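Local coordinates for protein nucleoporin nup120 (Schizosaccharomyces pombe, PDB 4GQ2) that serves as a structural constituent of the nuclear pore complex, whose nucleoporins can also dock transiently associated nuclear transport factors, at residues Ser551-Ser563 with Glu573-His585. Numbering follows the deposited sequence.
Sequences SFDEEPLTKLISS and EGYQILDLGRSLH
R582 reaches across to the backbone of F552: its NH1 gives a hydrogen bond to F552 O of 2.8 Å, with the donor well above the carbonyl plane. The bend at chi3 (-50°) turns the guanidinium toward D579, one helical turn back, where R582 NH2 meets D579 OD1 at 2.7 Å on the anti side of the carboxylate. E555 joins this salt-bridge network from over a guanidinium face; its OE1 lies 3.9 Å from R582 NH2, a long pairing of charges with no N-H directed at it. Replacing R582 by alanine is likely to leave F552 O without this donor and the neighbouring carboxylates of D579 and E555 without the positive charge they share. L560 CD1 packs against the guanidinium, and L557 CG rests on D579 CB at 3.6 Å.

Further along, F552 and Y575 form an edge-to-face pair, centroids 4.8 Å apart and planes at 84°, with the F552 edge turned to the Y575 face. L560 CD2 sits over the centre of one F552 face, while L578 CD1 meets the ring's edge; L653 and L657 of helix 646-658 also touch F552. I561 CD1 lies alongside Y575 CB. The short helix 557-561 packs nearly antiparallel to helix 571-585, the two joined by a short connection, and F552 and L578 extend the same packing to helix 646-658, as in an all-helical bundle.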
ATOM      1  N   SER A 551      23.476   4.975  -1.854  1.00 46.31           N
ATOM      2  CA  SER A 551      24.634   5.851  -2.133  1.00 50.62           C
ATOM      3  C   SER A 551      24.508   6.606  -3.465  1.00 52.35           C
ATOM      4  O   SER A 551      24.825   7.792  -3.548  1.00 53.28           O
ATOM      5  CB  SER A 551      25.937   5.043  -2.144  1.00 59.53           C
ATOM      6  OG  SER A 551      26.018   4.164  -1.036  1.00 77.52           O
ATOM      7  N   PHE A 552      24.035   5.915  -4.498  1.00 64.86           N
ATOM      8  CA  PHE A 552      23.887   6.513  -5.827  1.00 71.43           C
ATOM      9  C   PHE A 552      22.688   7.453  -5.963  1.00 71.47           C
ATOM     10  O   PHE A 552      22.622   8.239  -6.907  1.00 67.83           O
ATOM     11  CB  PHE A 552      23.835   5.429  -6.906  1.00 68.66           C
ATOM     12  CG  PHE A 552      25.174   4.835  -7.224  1.00 89.73           C
ATOM     13  CD1 PHE A 552      25.639   3.728  -6.531  1.00 86.62           C
ATOM     14  CD2 PHE A 552      25.977   5.390  -8.212  1.00102.43           C
ATOM     15  CE1 PHE A 552      26.874   3.180  -6.818  1.00 81.92           C
ATOM     16  CE2 PHE A 552      27.215   4.847  -8.506  1.00104.02           C
ATOM     17  CZ  PHE A 552      27.662   3.738  -7.806  1.00 92.40           C
ATOM     18  N   ASP A 553      21.745   7.365  -5.028  1.00 71.50           N
ATOM     19  CA  ASP A 553      20.562   8.224  -5.041  1.00 70.95           C
ATOM     20  C   ASP A 553      20.880   9.582  -4.422  1.00 68.44           C
ATOM     21  O   ASP A 553      20.688  10.615  -5.061  1.00 86.94           O
ATOM     22  CB  ASP A 553      19.404   7.559  -4.292  1.00 76.01           C
ATOM     23  CG  ASP A 553      18.058   8.191  -4.605  1.00 83.63           C
ATOM     24  OD1 ASP A 553      17.589   8.052  -5.756  1.00 81.71           O
ATOM     25  OD2 ASP A 553      17.457   8.804  -3.690  1.00 77.10           O
ATOM     26  N   GLU A 554      21.368   9.569  -3.182  1.00 69.90           N
ATOM     27  CA  GLU A 554      21.702  10.801  -2.467  1.00 86.08           C
ATOM     28  C   GLU A 554      23.066  11.358  -2.883  1.00 89.41           C
ATOM     29  O   GLU A 554      24.045  10.615  -3.007  1.00 80.65           O
ATOM     30  CB  GLU A 554      21.597  10.615  -0.946  1.00 73.05           C
ATOM     31  CG  GLU A 554      22.179   9.316  -0.414  1.00 92.65           C
ATOM     32  CD  GLU A 554      21.353   8.721   0.713  1.00103.59           C
ATOM     33  OE1 GLU A 554      20.230   8.226   0.450  1.00 83.67           O
ATOM     34  OE2 GLU A 554      21.837   8.735   1.865  1.00103.54           O
ATOM     35  N   GLU A 555      23.096  12.676  -3.082  1.00 93.57           N
ATOM     36  CA  GLU A 555      24.217  13.412  -3.693  1.00112.93           C
ATOM     37  C   GLU A 555      25.568  13.263  -2.953  1.00100.73           C
ATOM     38  O   GLU A 555      25.631  12.612  -1.907  1.00106.92           O
ATOM     39  CB  GLU A 555      23.842  14.904  -3.805  1.00102.05           C
ATOM     40  CG  GLU A 555      22.393  15.194  -4.188  1.00104.93           C
ATOM     41  CD  GLU A 555      22.085  14.950  -5.657  1.00112.10           C
ATOM     42  OE1 GLU A 555      22.905  15.329  -6.521  1.00106.92           O
ATOM     43  OE2 GLU A 555      21.007  14.389  -5.951  1.00106.57           O
ATOM     44  N   PRO A 556      26.660  13.843  -3.503  1.00 87.90           N
ATOM     45  CA  PRO A 556      26.904  14.404  -4.835  1.00 76.80           C
ATOM     46  C   PRO A 556      27.945  13.597  -5.611  1.00 78.60           C
ATOM     47  O   PRO A 556      28.561  12.681  -5.048  1.00 77.97           O
ATOM     48  CB  PRO A 556      27.462  15.791  -4.516  1.00 76.53           C
ATOM     49  CG  PRO A 556      28.118  15.643  -3.175  1.00 81.89           C
ATOM     50  CD  PRO A 556      27.657  14.351  -2.545  1.00 90.27           C
ATOM     51  N   LEU A 557      28.152  13.940  -6.883  1.00 69.96           N
ATOM     52  CA  LEU A 557      29.078  13.187  -7.739  1.00 66.02           C
ATOM     53  C   LEU A 557      30.493  13.127  -7.147  1.00 67.09           C
ATOM     54  O   LEU A 557      31.114  12.059  -7.131  1.00 59.25           O
ATOM     55  CB  LEU A 557      29.119  13.763  -9.160  1.00 52.26           C
ATOM     56  CG  LEU A 557      29.171  12.819 -10.376  1.00 56.58           C
ATOM     57  CD1 LEU A 557      29.654  13.579 -11.604  1.00 49.58           C
ATOM     58  CD2 LEU A 557      29.996  11.545 -10.189  1.00 59.19           C
ATOM     59  N   THR A 558      30.981  14.270  -6.654  1.00 59.27           N
ATOM     60  CA  THR A 558      32.312  14.369  -6.036  1.00 69.04           C
ATOM     61  C   THR A 558      32.551  13.325  -4.937  1.00 68.23           C
ATOM     62  O   THR A 558      33.526  12.571  -4.999  1.00 62.57           O
ATOM     63  CB  THR A 558      32.587  15.780  -5.471  1.00 79.26           C
ATOM     64  OG1 THR A 558      31.589  16.116  -4.496  1.00 84.66           O
ATOM     65  CG2 THR A 558      32.579  16.823  -6.585  1.00 68.40           C
ATOM     66  N   LYS A 559      31.651  13.272  -3.954  1.00 66.02           N
ATOM     67  CA  LYS A 559      31.753  12.309  -2.853  1.00 77.39           C
ATOM     68  C   LYS A 559      31.677  10.854  -3.337  1.00 85.79           C
ATOM     69  O   LYS A 559      32.363   9.979  -2.796  1.00 78.55           O
ATOM     70  CB  LYS A 559      30.699  12.595  -1.776  1.00 86.77           C
ATOM     71  CG  LYS A 559      30.831  11.751  -0.511  1.00 98.31           C
ATOM     72  CD  LYS A 559      30.300  12.463   0.730  1.00111.16           C
ATOM     73  CE  LYS A 559      28.776  12.513   0.787  1.00126.12           C
ATOM     74  NZ  LYS A 559      28.149  11.181   1.018  1.00127.47           N
ATOM     75  N   LEU A 560      30.853  10.603  -4.354  1.00 79.21           N
ATOM     76  CA  LEU A 560      30.790   9.279  -4.976  1.00 73.52           C
ATOM     77  C   LEU A 560      32.135   8.871  -5.573  1.00 67.80           C
ATOM     78  O   LEU A 560      32.593   7.751  -5.362  1.00 80.36           O
ATOM     79  CB  LEU A 560      29.689   9.215  -6.038  1.00 66.78           C
ATOM     80  CG  LEU A 560      28.287   8.866  -5.544  1.00 61.28           C
ATOM     81  CD1 LEU A 560      27.244   9.289  -6.567  1.00 68.21           C
ATOM     82  CD2 LEU A 560      28.175   7.381  -5.232  1.00 59.17           C
ATOM     83  N   ILE A 561      32.764   9.792  -6.300  1.00 76.42           N
ATOM     84  CA  ILE A 561      34.073   9.560  -6.920  1.00 87.90           C
ATOM     85  C   ILE A 561      35.150   9.221  -5.881  1.00 91.00           C
ATOM     86  O   ILE A 561      35.976   8.330  -6.101  1.00 84.25           O
ATOM     87  CB  ILE A 561      34.516  10.778  -7.777  1.00 92.09           C
ATOM     88  CG1 ILE A 561      33.545  11.028  -8.948  1.00 76.83           C
ATOM     89  CG2 ILE A 561      35.957  10.632  -8.263  1.00 92.56           C
ATOM     90  CD1 ILE A 561      33.399   9.891  -9.940  1.00 73.32           C
ATOM     91  N   SER A 562      35.116   9.917  -4.745  1.00101.23           N
ATOM     92  CA  SER A 562      36.137   9.774  -3.701  1.00 98.57           C
ATOM     93  C   SER A 562      36.165   8.408  -2.996  1.00 91.82           C
ATOM     94  O   SER A 562      36.924   8.220  -2.044  1.00110.76           O
ATOM     95  CB  SER A 562      36.023  10.911  -2.679  1.00101.98           C
ATOM     96  OG  SER A 562      34.776  10.871  -2.010  1.00118.59           O
ATOM     97  N   SER A 563      35.343   7.467  -3.460  1.00 90.18           N
ATOM     98  CA  SER A 563      35.448   6.071  -3.033  1.00 94.10           C
ATOM     99  C   SER A 563      36.652   5.438  -3.734  1.00102.33           C
ATOM    100  O   SER A 563      36.684   5.316  -4.962  1.00100.03           O
ATOM    101  CB  SER A 563      34.157   5.293  -3.318  1.00 94.78           C
ATOM    102  OG  SER A 563      33.927   5.149  -4.710  1.00 96.93           O
ATOM    103  N   GLU A 573      34.065   6.653 -14.984  1.00 58.24           N
ATOM    104  CA  GLU A 573      33.236   7.029 -16.123  1.00 61.11           C
ATOM    105  C   GLU A 573      31.792   6.549 -16.009  1.00 56.04           C
ATOM    106  O   GLU A 573      30.874   7.250 -16.430  1.00 54.57           O
ATOM    107  CB  GLU A 573      33.858   6.537 -17.424  1.00 62.69           C
ATOM    108  CG  GLU A 573      35.077   7.336 -17.841  1.00 69.82           C
ATOM    109  CD  GLU A 573      35.501   7.065 -19.270  1.00 72.73           C
ATOM    110  OE1 GLU A 573      34.728   6.441 -20.033  1.00 81.77           O
ATOM    111  OE2 GLU A 573      36.618   7.491 -19.626  1.00 77.06           O
ATOM    112  N   GLY A 574      31.605   5.357 -15.443  1.00 60.71           N
ATOM    113  CA  GLY A 574      30.273   4.817 -15.173  1.00 57.11           C
ATOM    114  C   GLY A 574      29.507   5.695 -14.201  1.00 59.18           C
ATOM    115  O   GLY A 574      28.331   6.014 -14.425  1.00 52.09           O
ATOM    116  N   TYR A 575      30.181   6.090 -13.124  1.00 55.84           N
ATOM    117  CA  TYR A 575      29.628   7.026 -12.148  1.00 63.50           C
ATOM    118  C   TYR A 575      29.161   8.312 -12.821  1.00 61.40           C
ATOM    119  O   TYR A 575      28.048   8.786 -12.569  1.00 65.39           O
ATOM    120  CB  TYR A 575      30.671   7.348 -11.080  1.00 66.71           C
ATOM    121  CG  TYR A 575      30.766   6.338  -9.962  1.00 73.91           C
ATOM    122  CD1 TYR A 575      30.433   4.999 -10.167  1.00 63.54           C
ATOM    123  CD2 TYR A 575      31.212   6.718  -8.697  1.00 84.85           C
ATOM    124  CE1 TYR A 575      30.530   4.073  -9.144  1.00 71.02           C
ATOM    125  CE2 TYR A 575      31.309   5.797  -7.666  1.00 90.55           C
ATOM    126  CZ  TYR A 575      30.966   4.478  -7.895  1.00 82.06           C
ATOM    127  OH  TYR A 575      31.060   3.563  -6.873  1.00 85.97           O
ATOM    128  N   GLN A 576      30.014   8.860 -13.686  1.00 53.91           N
ATOM    129  CA  GLN A 576      29.711  10.091 -14.413  1.00 54.38           C
ATOM    130  C   GLN A 576      28.425   9.997 -15.230  1.00 52.45           C
ATOM    131  O   GLN A 576      27.623  10.934 -15.221  1.00 49.24           O
ATOM    132  CB  GLN A 576      30.882  10.491 -15.302  1.00 54.43           C
ATOM    133  CG  GLN A 576      32.111  10.915 -14.512  1.00 58.45           C
ATOM    134  CD  GLN A 576      33.307  11.255 -15.384  1.00 54.81           C
ATOM    135  OE1 GLN A 576      33.434  10.790 -16.522  1.00 53.03           O
ATOM    136  NE2 GLN A 576      34.198  12.074 -14.847  1.00 53.08           N
ATOM    137  N   ILE A 577      28.236   8.870 -15.919  1.00 46.00           N
ATOM    138  CA  ILE A 577      27.032   8.634 -16.717  1.00 54.73           C
ATOM    139  C   ILE A 577      25.797   8.471 -15.823  1.00 66.04           C
ATOM    140  O   ILE A 577      24.710   8.957 -16.164  1.00 54.99           O
ATOM    141  CB  ILE A 577      27.166   7.401 -17.638  1.00 61.07           C
ATOM    142  CG1 ILE A 577      28.470   7.455 -18.441  1.00 62.35           C
ATOM    143  CG2 ILE A 577      25.974   7.314 -18.588  1.00 59.15           C
ATOM    144  CD1 ILE A 577      28.960   6.107 -18.934  1.00 56.89           C
ATOM    145  N   LEU A 578      25.961   7.794 -14.686  1.00 61.72           N
ATOM    146  CA  LEU A 578      24.868   7.659 -13.723  1.00 66.10           C
ATOM    147  C   LEU A 578      24.363   9.045 -13.307  1.00 64.05           C
ATOM    148  O   LEU A 578      23.153   9.292 -13.299  1.00 46.20           O
ATOM    149  CB  LEU A 578      25.284   6.816 -12.505  1.00 68.28           C
ATOM    150  CG  LEU A 578      24.344   6.588 -11.300  1.00 73.70           C
ATOM    151  CD1 LEU A 578      24.452   7.735 -10.297  1.00 67.29           C
ATOM    152  CD2 LEU A 578      22.883   6.333 -11.683  1.00 69.17           C
ATOM    153  N   ASP A 579      25.290   9.951 -12.993  1.00 49.28           N
ATOM    154  CA  ASP A 579      24.909  11.306 -12.618  1.00 50.34           C
ATOM    155  C   ASP A 579      24.148  12.014 -13.739  1.00 50.23           C
ATOM    156  O   ASP A 579      23.222  12.789 -13.470  1.00 53.92           O
ATOM    157  CB  ASP A 579      26.126  12.121 -12.189  1.00 63.57           C
ATOM    158  CG  ASP A 579      25.746  13.471 -11.624  1.00 57.53           C
ATOM    159  OD1 ASP A 579      25.136  13.512 -10.538  1.00 72.10           O
ATOM    160  OD2 ASP A 579      26.053  14.491 -12.270  1.00 51.03           O
ATOM    161  N   LEU A 580      24.534  11.737 -14.985  1.00 44.58           N
ATOM    162  CA  LEU A 580      23.810  12.248 -16.153  1.00 45.33           C
ATOM    163  C   LEU A 580      22.355  11.754 -16.185  1.00 46.60           C
ATOM    164  O   LEU A 580      21.451  12.495 -16.574  1.00 51.85           O
ATOM    165  CB  LEU A 580      24.536  11.874 -17.459  1.00 51.56           C
ATOM    166  CG  LEU A 580      25.929  12.446 -17.779  1.00 49.80           C
ATOM    167  CD1 LEU A 580      26.405  11.949 -19.131  1.00 49.72           C
ATOM    168  CD2 LEU A 580      25.952  13.968 -17.765  1.00 45.10           C
ATOM    169  N   GLY A 581      22.142  10.504 -15.774  1.00 46.45           N
ATOM    170  CA  GLY A 581      20.804   9.935 -15.653  1.00 44.36           C
ATOM    171  C   GLY A 581      20.018  10.574 -14.524  1.00 46.49           C
ATOM    172  O   GLY A 581      18.855  10.971 -14.714  1.00 46.38           O
ATOM    173  N   ARG A 582      20.661  10.689 -13.358  1.00 40.72           N
ATOM    174  CA  ARG A 582      20.082  11.367 -12.198  1.00 43.54           C
ATOM    175  C   ARG A 582      19.613  12.780 -12.533  1.00 46.70           C
ATOM    176  O   ARG A 582      18.501  13.160 -12.180  1.00 40.98           O
ATOM    177  CB  ARG A 582      21.083  11.461 -11.045  1.00 46.90           C
ATOM    178  CG  ARG A 582      21.448  10.153 -10.369  1.00 54.94           C
ATOM    179  CD  ARG A 582      22.057  10.392  -8.991  1.00 58.43           C
ATOM    180  NE  ARG A 582      23.149  11.372  -8.983  1.00 61.21           N
ATOM    181  CZ  ARG A 582      24.048  11.493  -8.008  1.00 65.16           C
ATOM    182  NH1 ARG A 582      24.016  10.685  -6.953  1.00 73.02           N
ATOM    183  NH2 ARG A 582      24.993  12.418  -8.087  1.00 51.34           N
ATOM    184  N   SER A 583      20.465  13.553 -13.205  1.00 40.56           N
ATOM    185  CA  SER A 583      20.161  14.950 -13.463  1.00 43.35           C
ATOM    186  C   SER A 583      19.111  15.126 -14.549  1.00 41.31           C
ATOM    187  O   SER A 583      18.358  16.096 -14.529  1.00 46.66           O
ATOM    188  CB  SER A 583      21.431  15.748 -13.770  1.00 50.63           C
ATOM    189  OG  SER A 583      22.056  15.277 -14.938  1.00 67.93           O
ATOM    190  N   LEU A 584      19.052  14.179 -15.480  1.00 42.48           N
ATOM    191  CA  LEU A 584      17.974  14.142 -16.472  1.00 44.33           C
ATOM    192  C   LEU A 584      16.636  13.836 -15.800  1.00 49.82           C
ATOM    193  O   LEU A 584      15.635  14.513 -16.060  1.00 45.91           O
ATOM    194  CB  LEU A 584      18.269  13.104 -17.553  1.00 44.39           C
ATOM    195  CG  LEU A 584      17.331  12.942 -18.750  1.00 44.01           C
ATOM    196  CD1 LEU A 584      17.081  14.262 -19.451  1.00 37.98           C
ATOM    197  CD2 LEU A 584      17.945  11.950 -19.729  1.00 50.18           C
ATOM    198  N   HIS A 585      16.624  12.825 -14.931  1.00 42.76           N
ATOM    199  CA  HIS A 585      15.421  12.511 -14.153  1.00 45.34           C
ATOM    200  C   HIS A 585      14.885  13.730 -13.448  1.00 46.45           C
ATOM    201  O   HIS A 585      13.676  13.987 -13.458  1.00 39.97           O
ATOM    202  CB  HIS A 585      15.689  11.401 -13.150  1.00 38.45           C
ATOM    203  CG  HIS A 585      14.444  10.678 -12.709  1.00 42.65           C
ATOM    204  ND1 HIS A 585      13.564  11.213 -11.839  1.00 41.02           N
ATOM    205  CD2 HIS A 585      13.936   9.432 -13.065  1.00 42.18           C
ATOM    206  CE1 HIS A 585      12.552  10.351 -11.640  1.00 39.80           C
ATOM    207  NE2 HIS A 585      12.778   9.262 -12.393  1.00 43.78           N
TER